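Local coordinates for protein histidinol-phosphate aminotransferase (Clostridium acetobutylicum, PDB 3FTB) that probably transfers amino groups with pyridoxal 5'-phosphate as cofactor, acting as a histidinol-phosphate aminotransferase, at residues I48-G51 / I52-G56; Y135-I138 / I139-D143. One frame throughout, in Å; residues are numbered along the deposited sequence.

How the interactions relate
Following the chain from its N terminus, interaction 1 (48-51 with 52-56) comes first, in the short helix 48-53, and is complete well before interaction 2 (135-138 with 139-143) begins in helix 135-141. Each joins neighbouring turns of one helix, so neither closes a long loop, and they follow in series without crossing. Their centres lie about 49 Å apart, on opposite sides of the centre of the chain. Interaction 1 stands against helix 249-257 and reaches the second subunit, whereas interaction 2 belongs to the connection between strands 121-126 and 147-151 of the seven-stranded sheet and packs on helix 163-176.

Interaction 1 (I48-G51 / I52-G56); sequences IDEG and IKNLG
I48 lays its CG1 branch against the side chain of I52, one helical turn further on, with I48 CG1 4.1 Å from I52 CG1. The two branches cross obliquely, and I52 CD1 lies equally near the same I48 carbon. The first torsions set up this meeting: in I48 CG1 swings anti to the backbone N (chi1 -172°), while in I52 it lies beside its own N (chi1 -54°), which brings I52 CG1 to 3.1 Å from I48 O. Branched isoleucines suit an i to i+4 pair, offering apolar surface both to each other and to what lies beyond. I48 also touches F250 on helix 249-257, and I52 packs on L45 of the second subunit, so the pair belongs to a short helix at the subunit interface. Beneath the side chains run ordinary alpha-helical bonds, I52 N to I48 O at 2.9 Å and K53 N to D49 O at 2.9 Å. The last of this set, N54 N to E50 O, is longer at 3.2 Å. Beyond it the backbone tightens, with L55 N bonded to I52 O three residues back. N54 folds its amide toward the preceding turn, ND2 approaching E50 O at 3.0 Å, but the angle is too poor for a hydrogen bond. That amide stands 74° from the plane of the E50 carboxylate, and N54 ND2 meets E50 at its methylene, 3.8 Å from E50 CG. An extended glutamate fits here because its chain carries the charge away from the helix to R65, which forms a salt bridge with E50 OE1. Further along, buried L55 contacts C249 and F250 with its side chain, packs on F44 of the second subunit and contributes backbone hydrogen bonds to that subunit.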
ATOM      1  N   ILE A  48     -12.583 -14.437   8.292  1.00 48.94           N
ATOM      2  CA  ILE A  48     -13.016 -13.212   7.630  1.00 49.43           C
ATOM      3  C   ILE A  48     -13.683 -12.258   8.624  1.00 52.80           C
ATOM      4  O   ILE A  48     -13.685 -11.040   8.424  1.00 51.62           O
ATOM      5  CB  ILE A  48     -13.975 -13.507   6.474  1.00 51.36           C
ATOM      6  CG1 ILE A  48     -14.260 -12.232   5.681  1.00 53.83           C
ATOM      7  CG2 ILE A  48     -15.270 -14.115   6.998  1.00 56.16           C
ATOM      8  CD1 ILE A  48     -13.046 -11.655   5.000  1.00 55.18           C
ATOM      9  N   ASP A  49     -14.246 -12.817   9.694  1.00 51.58           N
ATOM     10  CA  ASP A  49     -14.857 -12.005  10.742  1.00 56.77           C
ATOM     11  C   ASP A  49     -13.803 -11.108  11.364  1.00 51.72           C
ATOM     12  O   ASP A  49     -14.005  -9.910  11.519  1.00 55.77           O
ATOM     13  CB  ASP A  49     -15.471 -12.892  11.824  1.00 71.74           C
ATOM     14  CG  ASP A  49     -16.618 -13.738  11.307  1.00 86.75           C
ATOM     15  OD1 ASP A  49     -16.947 -13.633  10.105  1.00 90.30           O
ATOM     16  OD2 ASP A  49     -17.192 -14.510  12.106  1.00 91.23           O
ATOM     17  N   GLU A  50     -12.679 -11.710  11.733  1.00 47.18           N
ATOM     18  CA  GLU A  50     -11.550 -10.976  12.283  1.00 46.62           C
ATOM     19  C   GLU A  50     -11.226  -9.785  11.390  1.00 47.71           C
ATOM     20  O   GLU A  50     -11.162  -8.650  11.860  1.00 48.52           O
ATOM     21  CB  GLU A  50     -10.338 -11.909  12.414  1.00 41.98           C
ATOM     22  CG  GLU A  50      -9.028 -11.224  12.751  1.00 43.15           C
ATOM     23  CD  GLU A  50      -7.917 -12.216  13.075  1.00 45.69           C
ATOM     24  OE1 GLU A  50      -6.726 -11.841  12.971  1.00 42.29           O
ATOM     25  OE2 GLU A  50      -8.238 -13.369  13.433  1.00 47.68           O
ATOM     26  N   GLY A  51     -11.032 -10.053  10.101  1.00 41.39           N
ATOM     27  CA  GLY A  51     -10.740  -9.017   9.130  1.00 38.80           C
ATOM     28  C   GLY A  51     -11.755  -7.885   9.099  1.00 34.23           C
ATOM     29  O   GLY A  51     -11.384  -6.719   9.187  1.00 32.70           O
ATOM     30  N   ILE A  52     -13.034  -8.224   8.967  1.00 28.32           N
ATOM     31  CA  ILE A  52     -14.099  -7.219   8.954  1.00 30.28           C
ATOM     32  C   ILE A  52     -14.150  -6.357  10.220  1.00 34.06           C
ATOM     33  O   ILE A  52     -14.357  -5.147  10.150  1.00 30.28           O
ATOM     34  CB  ILE A  52     -15.481  -7.854   8.738  1.00 35.14           C
ATOM     35  CG1 ILE A  52     -15.475  -8.714   7.476  1.00 36.22           C
ATOM     36  CG2 ILE A  52     -16.539  -6.767   8.614  1.00 37.47           C
ATOM     37  CD1 ILE A  52     -16.811  -9.334   7.169  1.00 42.25           C
ATOM     38  N   LYS A  53     -13.964  -6.987  11.374  1.00 43.14           N
ATOM     39  CA  LYS A  53     -13.990  -6.274  12.651  1.00 57.50           C
ATOM     40  C   LYS A  53     -12.971  -5.145  12.658  1.00 58.63           C
ATOM     41  O   LYS A  53     -13.287  -3.998  12.981  1.00 71.24           O
ATOM     42  CB  LYS A  53     -13.694  -7.225  13.818  1.00 63.55           C
ATOM     43  CG  LYS A  53     -13.989  -6.631  15.199  1.00 68.94           C
ATOM     44  CD  LYS A  53     -13.611  -7.584  16.333  1.00 77.10           C
ATOM     45  CE  LYS A  53     -12.371  -7.117  17.088  1.00 82.46           C
ATOM     46  NZ  LYS A  53     -12.679  -6.019  18.059  1.00 81.37           N
ATOM     47  N   ASN A  54     -11.742  -5.486  12.303  1.00 44.63           N
ATOM     48  CA  ASN A  54     -10.646  -4.533  12.331  1.00 43.78           C
ATOM     49  C   ASN A  54     -10.740  -3.474  11.233  1.00 41.41           C
ATOM     50  O   ASN A  54      -9.915  -2.561  11.178  1.00 45.24           O
ATOM     51  CB  ASN A  54      -9.310  -5.275  12.258  1.00 36.41           C
ATOM     52  CG  ASN A  54      -9.165  -6.327  13.362  1.00 44.03           C
ATOM     53  OD1 ASN A  54      -9.502  -6.086  14.525  1.00 47.42           O
ATOM     54  ND2 ASN A  54      -8.657  -7.494  12.996  1.00 35.51           N
ATOM     55  N   LEU A  55     -11.742  -3.597  10.363  1.00 35.82           N
ATOM     56  CA  LEU A  55     -11.987  -2.578   9.345  1.00 39.68           C
ATOM     57  C   LEU A  55     -12.140  -1.223   9.997  1.00 37.80           C
ATOM     58  O   LEU A  55     -11.750  -0.200   9.431  1.00 38.24           O
ATOM     59  CB  LEU A  55     -13.267  -2.869   8.563  1.00 39.71           C
ATOM     60  CG  LEU A  55     -13.170  -3.710   7.298  1.00 31.36           C
ATOM     61  CD1 LEU A  55     -14.552  -3.822   6.679  1.00 26.82           C
ATOM     62  CD2 LEU A  55     -12.191  -3.068   6.339  1.00 38.99           C
ATOM     63  N   GLY A  56     -12.723  -1.230  11.188  1.00 42.55           N
ATOM     64  CA  GLY A  56     -13.152  -0.008  11.837  1.00 46.08           C
ATOM     65  C   GLY A  56     -12.053   0.742  12.555  1.00 43.28           C
ATOM     66  O   GLY A  56     -12.266   1.887  12.968  1.00 40.46           O
TER

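Interaction 2 (Y135-I138 / I139-D143); sequences YEDI and ISKID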
ATOM      1  N   TYR A 135      28.447 -18.582 -11.299  1.00 46.20           N
ATOM      2  CA  TYR A 135      28.860 -18.200  -9.948  1.00 38.72           C
ATOM      3  C   TYR A 135      30.198 -17.498  -9.970  1.00 36.77           C
ATOM      4  O   TYR A 135      30.405 -16.514  -9.265  1.00 43.69           O
ATOM      5  CB  TYR A 135      28.916 -19.408  -9.015  1.00 30.25           C
ATOM      6  CG  TYR A 135      27.580 -20.074  -8.854  1.00 29.24           C
ATOM      7  CD1 TYR A 135      26.630 -19.548  -7.996  1.00 37.03           C
ATOM      8  CD2 TYR A 135      27.256 -21.217  -9.576  1.00 29.96           C
ATOM      9  CE1 TYR A 135      25.391 -20.147  -7.851  1.00 40.88           C
ATOM     10  CE2 TYR A 135      26.025 -21.824  -9.432  1.00 25.45           C
ATOM     11  CZ  TYR A 135      25.094 -21.282  -8.577  1.00 29.26           C
ATOM     12  OH  TYR A 135      23.859 -21.874  -8.434  1.00 32.42           O
ATOM     13  N   GLU A 136      31.101 -18.009 -10.790  1.00 39.16           N
ATOM     14  CA  GLU A 136      32.441 -17.458 -10.901  1.00 40.00           C
ATOM     15  C   GLU A 136      32.422 -16.040 -11.460  1.00 37.54           C
ATOM     16  O   GLU A 136      33.343 -15.258 -11.216  1.00 32.06           O
ATOM     17  CB  GLU A 136      33.308 -18.356 -11.783  1.00 38.60           C
ATOM     18  CG  GLU A 136      34.730 -18.469 -11.293  1.00 38.15           C
ATOM     19  CD  GLU A 136      34.812 -19.150  -9.950  1.00 36.83           C
ATOM     20  OE1 GLU A 136      34.217 -20.240  -9.797  1.00 41.52           O
ATOM     21  OE2 GLU A 136      35.462 -18.591  -9.044  1.00 38.23           O
ATOM     22  N   ASP A 137      31.378 -15.718 -12.221  1.00 46.50           N
ATOM     23  CA  ASP A 137      31.199 -14.368 -12.755  1.00 46.60           C
ATOM     24  C   ASP A 137      30.652 -13.427 -11.688  1.00 43.97           C
ATOM     25  O   ASP A 137      31.110 -12.292 -11.556  1.00 47.27           O
ATOM     26  CB  ASP A 137      30.263 -14.372 -13.963  1.00 51.48           C
ATOM     27  CG  ASP A 137      30.221 -13.029 -14.670  1.00 61.02           C
ATOM     28  OD1 ASP A 137      31.302 -12.499 -15.002  1.00 62.27           O
ATOM     29  OD2 ASP A 137      29.111 -12.500 -14.894  1.00 62.93           O
ATOM     30  N   ILE A 138      29.662 -13.895 -10.934  1.00 37.61           N
ATOM     31  CA  ILE A 138      29.162 -13.121  -9.808  1.00 35.98           C
ATOM     32  C   ILE A 138      30.335 -12.741  -8.905  1.00 42.25           C
ATOM     33  O   ILE A 138      30.473 -11.581  -8.506  1.00 41.48           O
ATOM     34  CB  ILE A 138      28.094 -13.890  -9.002  1.00 33.29           C
ATOM     35  CG1 ILE A 138      26.854 -14.139  -9.861  1.00 32.57           C
ATOM     36  CG2 ILE A 138      27.725 -13.126  -7.724  1.00 27.79           C
ATOM     37  CD1 ILE A 138      25.800 -14.979  -9.177  1.00 35.66           C
ATOM     38  N   ILE A 139      31.183 -13.723  -8.602  1.00 45.34           N
ATOM     39  CA  ILE A 139      32.405 -13.491  -7.841  1.00 46.66           C
ATOM     40  C   ILE A 139      33.247 -12.385  -8.474  1.00 43.20           C
ATOM     41  O   ILE A 139      33.602 -11.408  -7.814  1.00 38.63           O
ATOM     42  CB  ILE A 139      33.284 -14.753  -7.777  1.00 48.30           C
ATOM     43  CG1 ILE A 139      32.502 -15.954  -7.232  1.00 52.70           C
ATOM     44  CG2 ILE A 139      34.521 -14.483  -6.942  1.00 50.43           C
ATOM     45  CD1 ILE A 139      32.584 -16.124  -5.740  1.00 58.75           C
ATOM     46  N   SER A 140      33.562 -12.548  -9.757  1.00 44.11           N
ATOM     47  CA  SER A 140      34.486 -11.649 -10.443  1.00 42.48           C
ATOM     48  C   SER A 140      33.927 -10.246 -10.651  1.00 46.46           C
ATOM     49  O   SER A 140      34.596  -9.391 -11.225  1.00 59.42           O
ATOM     50  CB  SER A 140      34.899 -12.245 -11.786  1.00 47.01           C
ATOM     51  OG  SER A 140      33.784 -12.359 -12.650  1.00 53.06           O
ATOM     52  N   LYS A 141      32.703 -10.016 -10.189  1.00 40.04           N
ATOM     53  CA  LYS A 141      32.034  -8.726 -10.367  1.00 44.52           C
ATOM     54  C   LYS A 141      31.655  -8.073  -9.038  1.00 44.78           C
ATOM     55  O   LYS A 141      31.198  -6.930  -9.006  1.00 42.49           O
ATOM     56  CB  LYS A 141      30.753  -8.896 -11.191  1.00 44.51           C
ATOM     57  CG  LYS A 141      30.955  -9.096 -12.676  1.00 44.33           C
ATOM     58  CD  LYS A 141      29.643  -9.450 -13.339  1.00 36.75           C
ATOM     59  CE  LYS A 141      29.803  -9.387 -14.836  1.00 44.84           C
ATOM     60  NZ  LYS A 141      31.207  -9.727 -15.163  1.00 58.79           N
ATOM     61  N   ILE A 142      31.832  -8.799  -7.942  1.00 35.97           N
ATOM     62  CA  ILE A 142      31.266  -8.361  -6.673  1.00 48.16           C
ATOM     63  C   ILE A 142      31.970  -7.168  -6.021  1.00 45.13           C
ATOM     64  O   ILE A 142      31.421  -6.555  -5.113  1.00 54.87           O
ATOM     65  CB  ILE A 142      31.119  -9.519  -5.667  1.00 47.45           C
ATOM     66  CG1 ILE A 142      29.806  -9.363  -4.898  1.00 46.58           C
ATOM     67  CG2 ILE A 142      32.331  -9.590  -4.748  1.00 48.74           C
ATOM     68  CD1 ILE A 142      29.576 -10.443  -3.879  1.00 49.04           C
ATOM     69  N   ASP A 143      33.171  -6.833  -6.481  1.00 45.08           N
ATOM     70  CA  ASP A 143      33.810  -5.572  -6.090  1.00 48.04           C
ATOM     71  C   ASP A 143      33.398  -4.419  -7.013  1.00 33.22           C
ATOM     72  O   ASP A 143      33.735  -3.269  -6.767  1.00 33.76           O
ATOM     73  CB  ASP A 143      35.340  -5.700  -6.090  1.00 60.50           C
ATOM     74  CG  ASP A 143      35.912  -5.954  -4.706  1.00 74.06           C
ATOM     75  OD1 ASP A 143      35.207  -5.700  -3.706  1.00 81.36           O
ATOM     76  OD2 ASP A 143      37.078  -6.395  -4.623  1.00 78.68           O
TER
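This is a local contact between successive turns of helix 135-141, the helix of a beta-alpha-beta crossover from strand 121-126 to the parallel strand 147-151 of the seven-stranded sheet, passing strand 100-105, which lies between them. D137 and K141 form an i to i+4 salt bridge, the spacing that lets an aspartate and a lysine meet along one side of a helix. I138 is buried against L102 and I104 of strand 100-105, a fitting place for a branched apolar chain, and K141 also touches L102, while I139 touches L172 of helix 163-176. The first turn holds by I139 N to Y135 O at 3.0 Å; the Y135 hydroxyl is hydrogen-bonded to the backbone N of N162. Next, S140 N reaches E136 O at 3.1 Å from above the carbonyl plane. The small S140 side chain turns back (chi1 64°), and its OG donates to D137 O at 2.9 Å. K141 N then bonds to I138 O, only three residues back. D137 divides its carboxylate between partners, OD2 bonding to S125 OG, and K141 NZ meets D137 OD1 on its syn side at 2.8 Å, 24° out of the carboxylate plane.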